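Local coordinates for protein GH59 galactosidase (Clostridium cellulolyticum, PDB 2V4V) that binds xylose through this family 6 carbohydrate-binding module, one part of a larger family 59 glycoside hydrolase that probably acts on plant cell-wall polysaccharides, at residues 42-47 with 106-111. Sequence-based numbering, arbitrary orientation.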
ATOM      1  N   ASN A  42       7.720   4.744   8.201  1.00  9.44           N
ATOM      2  CA  ASN A  42       8.412   4.434   9.440  1.00 10.55           C
ATOM      3  C   ASN A  42       7.531   4.610  10.666  1.00 11.33           C
ATOM      4  O   ASN A  42       6.650   5.484  10.720  1.00 11.04           O
ATOM      5  CB  ASN A  42       9.650   5.319   9.621  1.00 10.57           C
ATOM      6  CG  ASN A  42      10.763   4.996   8.629  1.00 11.67           C
ATOM      7  OD1 ASN A  42      10.666   4.073   7.832  1.00 13.55           O
ATOM      8  ND2 ASN A  42      11.834   5.791   8.673  1.00 14.86           N
ATOM      9  N   ASN A  43       7.856   3.820  11.691  1.00 11.86           N
ATOM     10  CA  ASN A  43       7.307   4.051  13.028  1.00 12.98           C
ATOM     11  C   ASN A  43       5.791   4.072  13.048  1.00 11.69           C
ATOM     12  O   ASN A  43       5.162   5.017  13.582  1.00 12.53           O
ATOM     13  CB  ASN A  43       7.817   5.379  13.577  1.00 13.79           C
ATOM     14  CG  ASN A  43       9.320   5.438  13.639  1.00 17.77           C
ATOM     15  OD1 ASN A  43       9.974   4.405  13.814  1.00 21.41           O
ATOM     16  ND2 ASN A  43       9.889   6.651  13.466  1.00 22.53           N
ATOM     17  N   VAL A  44       5.201   3.059  12.438  1.00 10.07           N
ATOM     18  CA  VAL A  44       3.756   2.900  12.494  1.00  9.44           C
ATOM     19  C   VAL A  44       3.397   2.106  13.766  1.00  9.48           C
ATOM     20  O   VAL A  44       3.968   1.040  14.026  1.00  9.60           O
ATOM     21  CB  VAL A  44       3.223   2.155  11.263  1.00 10.21           C
ATOM     22  CG1 VAL A  44       1.746   1.934  11.387  1.00 10.37           C
ATOM     23  CG2 VAL A  44       3.532   2.931   9.948  1.00  9.43           C
ATOM     24  N   ASP A  45       2.457   2.654  14.533  1.00  9.91           N
ATOM     25  CA  ASP A  45       2.070   2.037  15.807  1.00 10.00           C
ATOM     26  C   ASP A  45       0.790   1.240  15.602  1.00  9.32           C
ATOM     27  O   ASP A  45      -0.258   1.801  15.315  1.00  9.60           O
ATOM     28  CB  ASP A  45       1.854   3.129  16.864  1.00 10.39           C
ATOM     29  CG  ASP A  45       1.614   2.580  18.269  1.00 14.16           C
ATOM     30  OD1 ASP A  45       1.557   1.337  18.474  1.00 13.89           O
ATOM     31  OD2 ASP A  45       1.502   3.439  19.173  1.00 17.21           O
ATOM     32  N   PHE A  46       0.909  -0.088  15.725  1.00 10.08           N
ATOM     33  CA  PHE A  46      -0.219  -0.979  15.598  1.00 10.02           C
ATOM     34  C   PHE A  46      -0.999  -1.194  16.878  1.00 11.12           C
ATOM     35  O   PHE A  46      -2.067  -1.820  16.847  1.00 11.01           O
ATOM     36  CB  PHE A  46       0.267  -2.362  15.129  1.00  9.58           C
ATOM     37  CG  PHE A  46       0.648  -2.368  13.687  1.00  7.79           C
ATOM     38  CD1 PHE A  46      -0.319  -2.633  12.709  1.00  9.41           C
ATOM     39  CD2 PHE A  46       1.951  -1.955  13.301  1.00  9.46           C
ATOM     40  CE1 PHE A  46       0.033  -2.587  11.339  1.00  9.82           C
ATOM     41  CE2 PHE A  46       2.320  -1.911  11.976  1.00  7.46           C
ATOM     42  CZ  PHE A  46       1.365  -2.230  10.980  1.00  7.73           C
ATOM     43  N   GLY A  47      -0.470  -0.708  18.000  1.00 12.02           N
ATOM     44  CA  GLY A  47      -1.060  -1.017  19.321  1.00 15.45           C
ATOM     45  C   GLY A  47      -1.294  -2.516  19.446  1.00 16.65           C
ATOM     46  O   GLY A  47      -0.437  -3.342  19.064  1.00 16.97           O
ATOM     47  N   HIS A 106       6.345  -0.568  14.157  1.00  8.66           N
ATOM     48  CA  HIS A 106       7.127  -1.179  13.100  1.00  9.06           C
ATOM     49  C   HIS A 106       7.201  -0.266  11.899  1.00  8.72           C
ATOM     50  O   HIS A 106       6.304   0.546  11.700  1.00  9.11           O
ATOM     51  CB  HIS A 106       6.439  -2.471  12.687  1.00  8.40           C
ATOM     52  CG  HIS A 106       6.534  -3.520  13.750  1.00  9.01           C
ATOM     53  ND1 HIS A 106       5.527  -3.790  14.665  1.00 12.95           N
ATOM     54  CD2 HIS A 106       7.558  -4.343  14.058  1.00  7.70           C
ATOM     55  CE1 HIS A 106       5.937  -4.753  15.484  1.00  6.21           C
ATOM     56  NE2 HIS A 106       7.165  -5.098  15.141  1.00 12.54           N
ATOM     57  N   ASP A 107       8.271  -0.408  11.115  1.00  7.81           N
ATOM     58  CA  ASP A 107       8.274   0.295   9.820  1.00  9.06           C
ATOM     59  C   ASP A 107       7.497  -0.590   8.837  1.00  9.51           C
ATOM     60  O   ASP A 107       7.745  -1.803   8.741  1.00 10.51           O
ATOM     61  CB  ASP A 107       9.667   0.522   9.279  1.00  8.56           C
ATOM     62  CG  ASP A 107      10.566   1.316  10.245  1.00 10.15           C
ATOM     63  OD1 ASP A 107      10.055   2.141  11.033  1.00 10.70           O
ATOM     64  OD2 ASP A 107      11.789   1.104  10.163  1.00 14.27           O
ATOM     65  N   VAL A 108       6.568   0.028   8.093  1.00  8.54           N
ATOM     66  CA  VAL A 108       5.705  -0.768   7.252  1.00  8.45           C
ATOM     67  C   VAL A 108       6.206  -0.648   5.807  1.00  8.48           C
ATOM     68  O   VAL A 108       6.267   0.475   5.279  1.00  8.17           O
ATOM     69  CB  VAL A 108       4.232  -0.310   7.352  1.00  8.50           C
ATOM     70  CG1 VAL A 108       3.417  -0.923   6.247  1.00  8.77           C
ATOM     71  CG2 VAL A 108       3.629  -0.714   8.708  1.00  7.91           C
ATOM     72  N   TYR A 109       6.511  -1.806   5.188  1.00  7.86           N
ATOM     73  CA  TYR A 109       6.886  -1.847   3.767  1.00  8.67           C
ATOM     74  C   TYR A 109       5.713  -2.347   2.988  1.00  8.73           C
ATOM     75  O   TYR A 109       5.241  -3.462   3.243  1.00  9.99           O
ATOM     76  CB  TYR A 109       8.065  -2.808   3.540  1.00  9.00           C
ATOM     77  CG  TYR A 109       9.357  -2.237   4.070  1.00  6.71           C
ATOM     78  CD1 TYR A 109      10.392  -1.841   3.202  1.00 12.07           C
ATOM     79  CD2 TYR A 109       9.563  -2.092   5.461  1.00  7.31           C
ATOM     80  CE1 TYR A 109      11.601  -1.316   3.696  1.00 11.71           C
ATOM     81  CE2 TYR A 109      10.749  -1.565   5.959  1.00 10.77           C
ATOM     82  CZ  TYR A 109      11.763  -1.172   5.077  1.00 11.48           C
ATOM     83  OH  TYR A 109      12.940  -0.659   5.614  1.00 11.98           O
ATOM     84  N   LEU A 110       5.249  -1.527   2.031  1.00  7.95           N
ATOM     85  CA  LEU A 110       4.264  -1.995   1.069  1.00  8.23           C
ATOM     86  C   LEU A 110       5.033  -2.381  -0.202  1.00  7.88           C
ATOM     87  O   LEU A 110       5.598  -1.527  -0.876  1.00  7.67           O
ATOM     88  CB  LEU A 110       3.209  -0.928   0.798  1.00  7.39           C
ATOM     89  CG  LEU A 110       2.466  -0.379   2.028  1.00  8.70           C
ATOM     90  CD1 LEU A 110       1.419   0.587   1.527  1.00  8.55           C
ATOM     91  CD2 LEU A 110       1.817  -1.546   2.831  1.00  7.53           C
ATOM     92  N   VAL A 111       5.085  -3.692  -0.478  1.00  8.82           N
ATOM     93  CA  VAL A 111       5.920  -4.257  -1.522  1.00  9.12           C
ATOM     94  C   VAL A 111       4.995  -4.722  -2.642  1.00  8.74           C
ATOM     95  O   VAL A 111       4.045  -5.478  -2.421  1.00  8.01           O
ATOM     96  CB  VAL A 111       6.796  -5.426  -1.014  1.00  9.33           C
ATOM     97  CG1 VAL A 111       7.699  -5.945  -2.150  1.00  9.63           C
ATOM     98  CG2 VAL A 111       7.654  -4.965   0.191  1.00  9.30           C
TER
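In the five-stranded antiparallel sheet of this family 6 carbohydrate-binding module, a beta-sandwich, strand 38-48 pairs with strand 105-113 around Val-44 and His-106, just past a corner in the chain at Asn-43. Val-44 and His-106 form an antiparallel hydrogen-bonded pair: Val-44 N reaches His-106 O at 2.8 Å, and His-106 N returns to Val-44 O at 2.9 Å. At the corner a side chain takes over the pairing. Asp-107 CG lies beside its own backbone N (chi1 -57°), and OD1 accepts the N-H of Asn-43 at 2.8 Å through its anti lone pair, with an N-H...O angle of 159°. The same OD1 also packs against Asn-42 CA at 3.2 Å. Asp-71 OD1 accepts from the backbone N of Asp-107, so the residue is held at both backbone and side chain. On the buried side, Val-108 CG2 abuts the Phe-46 ring at its edge, 3.5 Å from CZ, and meets Val-44 CG2 at 3.9 Å. Phe-127 stacks edge-to-face with Phe-46, bringing in the opposing sheet. One carboxylate oxygen thus gives a turning backbone N-H its acceptor, while Val-44, Phe-46 and Val-108 pack into the core between the sheets.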